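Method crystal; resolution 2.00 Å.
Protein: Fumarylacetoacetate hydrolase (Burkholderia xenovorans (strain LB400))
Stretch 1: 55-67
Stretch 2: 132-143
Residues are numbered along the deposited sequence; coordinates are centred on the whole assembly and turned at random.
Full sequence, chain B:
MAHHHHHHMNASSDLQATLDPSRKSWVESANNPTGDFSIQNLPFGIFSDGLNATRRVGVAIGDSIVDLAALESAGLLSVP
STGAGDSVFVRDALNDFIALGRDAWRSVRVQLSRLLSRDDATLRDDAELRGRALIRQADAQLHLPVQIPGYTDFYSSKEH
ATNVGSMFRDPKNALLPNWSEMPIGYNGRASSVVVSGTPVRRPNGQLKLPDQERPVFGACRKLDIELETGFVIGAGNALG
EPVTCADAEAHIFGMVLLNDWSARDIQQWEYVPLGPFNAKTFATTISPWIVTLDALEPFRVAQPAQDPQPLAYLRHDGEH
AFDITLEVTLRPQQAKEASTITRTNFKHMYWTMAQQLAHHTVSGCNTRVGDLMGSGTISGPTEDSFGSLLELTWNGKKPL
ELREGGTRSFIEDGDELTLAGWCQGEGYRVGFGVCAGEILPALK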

# COMPACT_ATOMS: atom_id res chain seq x y z
N ARG B 55 19.01 2.21 16.23
CA ARG B 55 18.45 3.29 15.44
C ARG B 55 17.70 4.25 16.35
O ARG B 55 17.05 3.84 17.32
N ARG B 56 17.85 5.54 16.08
CA ARG B 56 17.29 6.56 16.93
C ARG B 56 17.06 7.81 16.10
O ARG B 56 17.55 7.93 14.97
N VAL B 57 16.29 8.75 16.66
CA VAL B 57 15.91 9.94 15.92
C VAL B 57 17.06 10.93 15.91
O VAL B 57 17.67 11.21 16.95
N GLY B 58 17.36 11.47 14.73
CA GLY B 58 18.39 12.47 14.60
C GLY B 58 17.89 13.69 13.86
O GLY B 58 16.91 13.64 13.11
N VAL B 59 18.58 14.80 14.10
CA VAL B 59 18.32 16.04 13.38
C VAL B 59 19.63 16.50 12.76
O VAL B 59 20.65 16.63 13.45
N ALA B 60 19.61 16.72 11.45
CA ALA B 60 20.82 17.16 10.75
C ALA B 60 21.12 18.62 11.06
O ALA B 60 20.22 19.47 11.09
N ILE B 61 22.39 18.91 11.29
CA ILE B 61 22.85 20.28 11.46
C ILE B 61 24.27 20.35 10.90
O ILE B 61 25.16 19.61 11.33
N GLY B 62 24.48 21.20 9.89
CA GLY B 62 25.75 21.22 9.20
C GLY B 62 26.08 19.83 8.68
O GLY B 62 25.20 19.11 8.18
N ASP B 63 27.34 19.43 8.82
CA ASP B 63 27.77 18.10 8.43
C ASP B 63 27.60 17.07 9.55
O ASP B 63 28.16 15.98 9.46
N SER B 64 26.84 17.39 10.59
CA SER B 64 26.70 16.52 11.74
C SER B 64 25.23 16.13 11.96
O SER B 64 24.35 16.44 11.15
N ILE B 65 24.98 15.44 13.07
CA ILE B 65 23.65 14.98 13.44
C ILE B 65 23.50 15.17 14.94
O ILE B 65 24.41 14.82 15.70
N VAL B 66 22.38 15.71 15.37
CA VAL B 66 22.06 15.79 16.79
C VAL B 66 21.31 14.52 17.19
O VAL B 66 20.30 14.16 16.58
N ASP B 67 21.83 13.83 18.20
CA ASP B 67 21.18 12.66 18.79
C ASP B 67 20.09 13.17 19.72
O ASP B 67 20.38 13.64 20.82
N ARG B 132 29.15 13.52 22.76
CA ARG B 132 28.26 12.37 22.62
C ARG B 132 27.06 12.66 21.74
O ARG B 132 26.70 11.84 20.89
N ALA B 133 26.43 13.82 21.91
CA ALA B 133 25.14 14.09 21.29
C ALA B 133 25.25 14.58 19.86
O ALA B 133 24.23 14.62 19.16
N LEU B 134 26.44 14.96 19.40
CA LEU B 134 26.65 15.40 18.03
C LEU B 134 27.58 14.42 17.33
O LEU B 134 28.71 14.20 17.77
N ILE B 135 27.11 13.86 16.22
CA ILE B 135 27.81 12.82 15.48
C ILE B 135 28.00 13.30 14.05
O ILE B 135 27.11 13.93 13.48
N ARG B 136 29.18 13.02 13.49
CA ARG B 136 29.44 13.36 12.10
C ARG B 136 28.58 12.50 11.18
O ARG B 136 28.43 11.30 11.41
N GLN B 137 28.01 13.11 10.14
CA GLN B 137 27.28 12.32 9.16
C GLN B 137 28.20 11.31 8.49
O GLN B 137 27.75 10.24 8.06
N ALA B 138 29.49 11.64 8.42
CA ALA B 138 30.53 10.74 7.92
C ALA B 138 30.67 9.48 8.76
O ALA B 138 31.30 8.51 8.30
N ASP B 139 30.12 9.46 9.97
CA ASP B 139 30.19 8.28 10.81
C ASP B 139 28.85 7.58 10.95
O ASP B 139 28.74 6.61 11.71
N ALA B 140 27.84 8.04 10.22
CA ALA B 140 26.47 7.63 10.47
C ALA B 140 25.93 6.75 9.35
O ALA B 140 26.38 6.83 8.20
N GLN B 141 24.99 5.89 9.72
CA GLN B 141 24.12 5.16 8.81
C GLN B 141 22.74 5.81 8.88
O GLN B 141 22.16 5.90 9.96
N LEU B 142 22.23 6.27 7.74
CA LEU B 142 20.90 6.86 7.67
C LEU B 142 19.92 5.84 7.09
O LEU B 142 20.19 5.25 6.04
N HIS B 143 18.81 5.63 7.79
CA HIS B 143 17.84 4.62 7.40
C HIS B 143 16.55 5.29 6.96
O HIS B 143 16.35 6.49 7.17

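Strand 64-67 runs antiparallel to the short strand 134-136, and the side chains fill the space around this narrow ladder. I65 is the central knob, with more of its own surface covered by the other stretch than any other residue. With chi1 m and chi2 t it extends its long branch past its bridge partner I135, into a hollow lined by Q137, A140 and L142. Its CG1 lies 3.5 Å from Q137 CG, while CD1 reaches to 3.5 Å from A140 CB and 3.9 Å from L142 CD2. The small methyl of A140 points toward I65 and lets the isoleucine tip come close; L142 (m, t) starts away from stretch 1, but its end bends back to the same tip.

I135 shares the sheet face of I65. Its chi1 is m and its chi2, 103°, falls between wells; CD1 settles 4.2 Å from D67 CB and 4.4 Å from R56 NH2, so an apolar tip rests against the start of an acidic side chain and the end of a basic one. Those two are themselves paired: R56 NE donates to D67 OD2 at 2.7 Å in a salt bridge. Water 2 ties the same carboxylate to stretch 2, donating to D67 OD2 (2.7 Å) and to R132 O (2.9 Å). On the other face the pairing is lighter, V66 (t) bringing CG2 to 4.0 Å from L134 CD1.

Q137 suits its place because it is both long and polar. Its chi1 m and chi2 t carry the amide back over the hairpin turn of stretch 1, where NE2 donates to S64 O (2.9 Å, nearly straight) and lies 2.9 Å from G62 O. Its aliphatic part meanwhile packs on I65, and NE2 sits 4.0 Å from A60 CB. G62 has a positive phi, which favours glycine in this type II' turn.

On the solvent-exposed side, R136 (m, m, m) curls back, placing CD 3.7 Å from S64 OG and NH2 3.5 Å from D63 OD2. This salt bridge is one of charge alone, since the oxygen lies over the guanidinium face. Water 1 fills the gap beside it, donating to D63 O (3.0 Å) and accepting from R136 NE (3.0 Å) and A138 N (2.9 Å).

Far along the contact, R55 and H143 meet as two flat plates. The guanidinium stacks on the imidazole with planes 4° apart and CZ 3.4 Å from H143 ND1, while R55 CD sits 3.7 Å from the H143 ring centroid, over the same broad surface.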

# COMPACT_ATOMS: atom_id res chain seq x y z
CB ARG B 55 17.54 2.74 14.34
CG ARG B 55 18.31 1.95 13.31
CD ARG B 55 17.42 1.40 12.21
NE ARG B 55 18.15 0.44 11.39
CZ ARG B 55 17.71 -0.03 10.23
NH1 ARG B 55 16.55 0.38 9.74
NH2 ARG B 55 18.45 -0.91 9.55
CB ARG B 56 18.20 6.83 18.14
CG ARG B 56 19.61 7.22 17.79
CD ARG B 56 20.55 6.78 18.90
NE ARG B 56 21.92 7.24 18.72
CZ ARG B 56 22.86 6.56 18.08
NH1 ARG B 56 22.56 5.38 17.54
NH2 ARG B 56 24.08 7.05 17.96
CB VAL B 57 14.65 10.57 16.53
CG1 VAL B 57 14.33 11.84 15.80
CG2 VAL B 57 13.48 9.59 16.44
CB VAL B 59 17.73 17.12 14.31
CG1 VAL B 59 17.67 18.46 13.60
CG2 VAL B 59 16.35 16.72 14.77
CB ALA B 60 20.67 16.98 9.24
CB ILE B 61 22.75 20.73 12.93
CG1 ILE B 61 23.09 22.22 13.07
CG2 ILE B 61 23.58 19.84 13.86
CD1 ILE B 61 21.99 23.12 12.56
CB ASP B 63 29.22 18.14 7.92
CG ASP B 63 30.21 18.61 8.97
OD1 ASP B 63 29.84 18.71 10.16
OD2 ASP B 63 31.38 18.88 8.62
CB SER B 64 27.30 17.19 12.98
OG SER B 64 28.71 17.29 12.86
CB ILE B 65 23.42 13.50 13.09
CG1 ILE B 65 23.66 13.23 11.60
CG2 ILE B 65 22.03 13.06 13.49
CD1 ILE B 65 23.66 11.72 11.25
CB VAL B 66 21.23 17.04 17.11
CG1 VAL B 66 20.89 17.05 18.57
CG2 VAL B 66 22.00 18.29 16.74
CB ASP B 67 22.20 11.81 19.52
CG ASP B 67 21.65 10.47 19.99
OD1 ASP B 67 20.44 10.37 20.27
OD2 ASP B 67 22.44 9.52 20.08
CB ARG B 132 27.76 11.90 23.99
CG ARG B 132 28.72 10.99 24.72
CD ARG B 132 28.06 10.31 25.90
NE ARG B 132 27.78 11.24 27.00
CZ ARG B 132 26.56 11.63 27.35
NH1 ARG B 132 25.50 11.17 26.70
NH2 ARG B 132 26.39 12.48 28.35
CB ALA B 133 24.35 15.11 22.12
CB LEU B 134 27.22 16.82 17.98
CG LEU B 134 26.13 17.86 17.72
CD1 LEU B 134 25.31 18.07 18.98
CD2 LEU B 134 26.72 19.15 17.23
CB ILE B 135 27.02 11.49 15.53
CG1 ILE B 135 27.16 10.82 16.89
CG2 ILE B 135 27.43 10.54 14.42
CD1 ILE B 135 25.94 11.00 17.78
CB ARG B 136 30.92 13.17 11.77
CG ARG B 136 31.87 14.09 12.52
CD ARG B 136 31.87 15.51 11.97
NE ARG B 136 32.11 15.55 10.52
CZ ARG B 136 33.25 15.92 9.94
NH1 ARG B 136 34.30 16.30 10.66
NH2 ARG B 136 33.33 15.92 8.61
CB GLN B 137 26.63 13.24 8.12
CG GLN B 137 25.51 14.10 8.70
CD GLN B 137 25.01 15.14 7.72
OE1 GLN B 137 25.06 14.94 6.50
NE2 GLN B 137 24.53 16.28 8.24
CB ALA B 138 31.86 11.48 7.88
CB ASP B 139 30.74 8.66 12.19
CG ASP B 139 32.20 9.09 12.13
OD1 ASP B 139 32.98 8.42 11.42
OD2 ASP B 139 32.54 10.12 12.76
CB ALA B 140 25.56 8.84 10.64
CB GLN B 141 24.01 3.70 9.23
CG GLN B 141 25.34 3.00 9.35
CD GLN B 141 26.01 2.90 8.01
OE1 GLN B 141 25.35 2.59 7.01
NE2 GLN B 141 27.31 3.18 7.97
CB LEU B 142 20.88 8.13 6.83
CG LEU B 142 21.93 9.14 7.27
CD1 LEU B 142 21.84 10.39 6.40
CD2 LEU B 142 21.76 9.45 8.75
CB HIS B 143 17.58 3.65 8.56
CG HIS B 143 18.82 3.24 9.29
ND1 HIS B 143 19.68 2.28 8.81
CD2 HIS B 143 19.36 3.69 10.45
CE1 HIS B 143 20.69 2.14 9.66
NE2 HIS B 143 20.52 2.99 10.65
O HOH W 1 30.39 14.43 8.27
O HOH W 2 24.73 9.87 21.56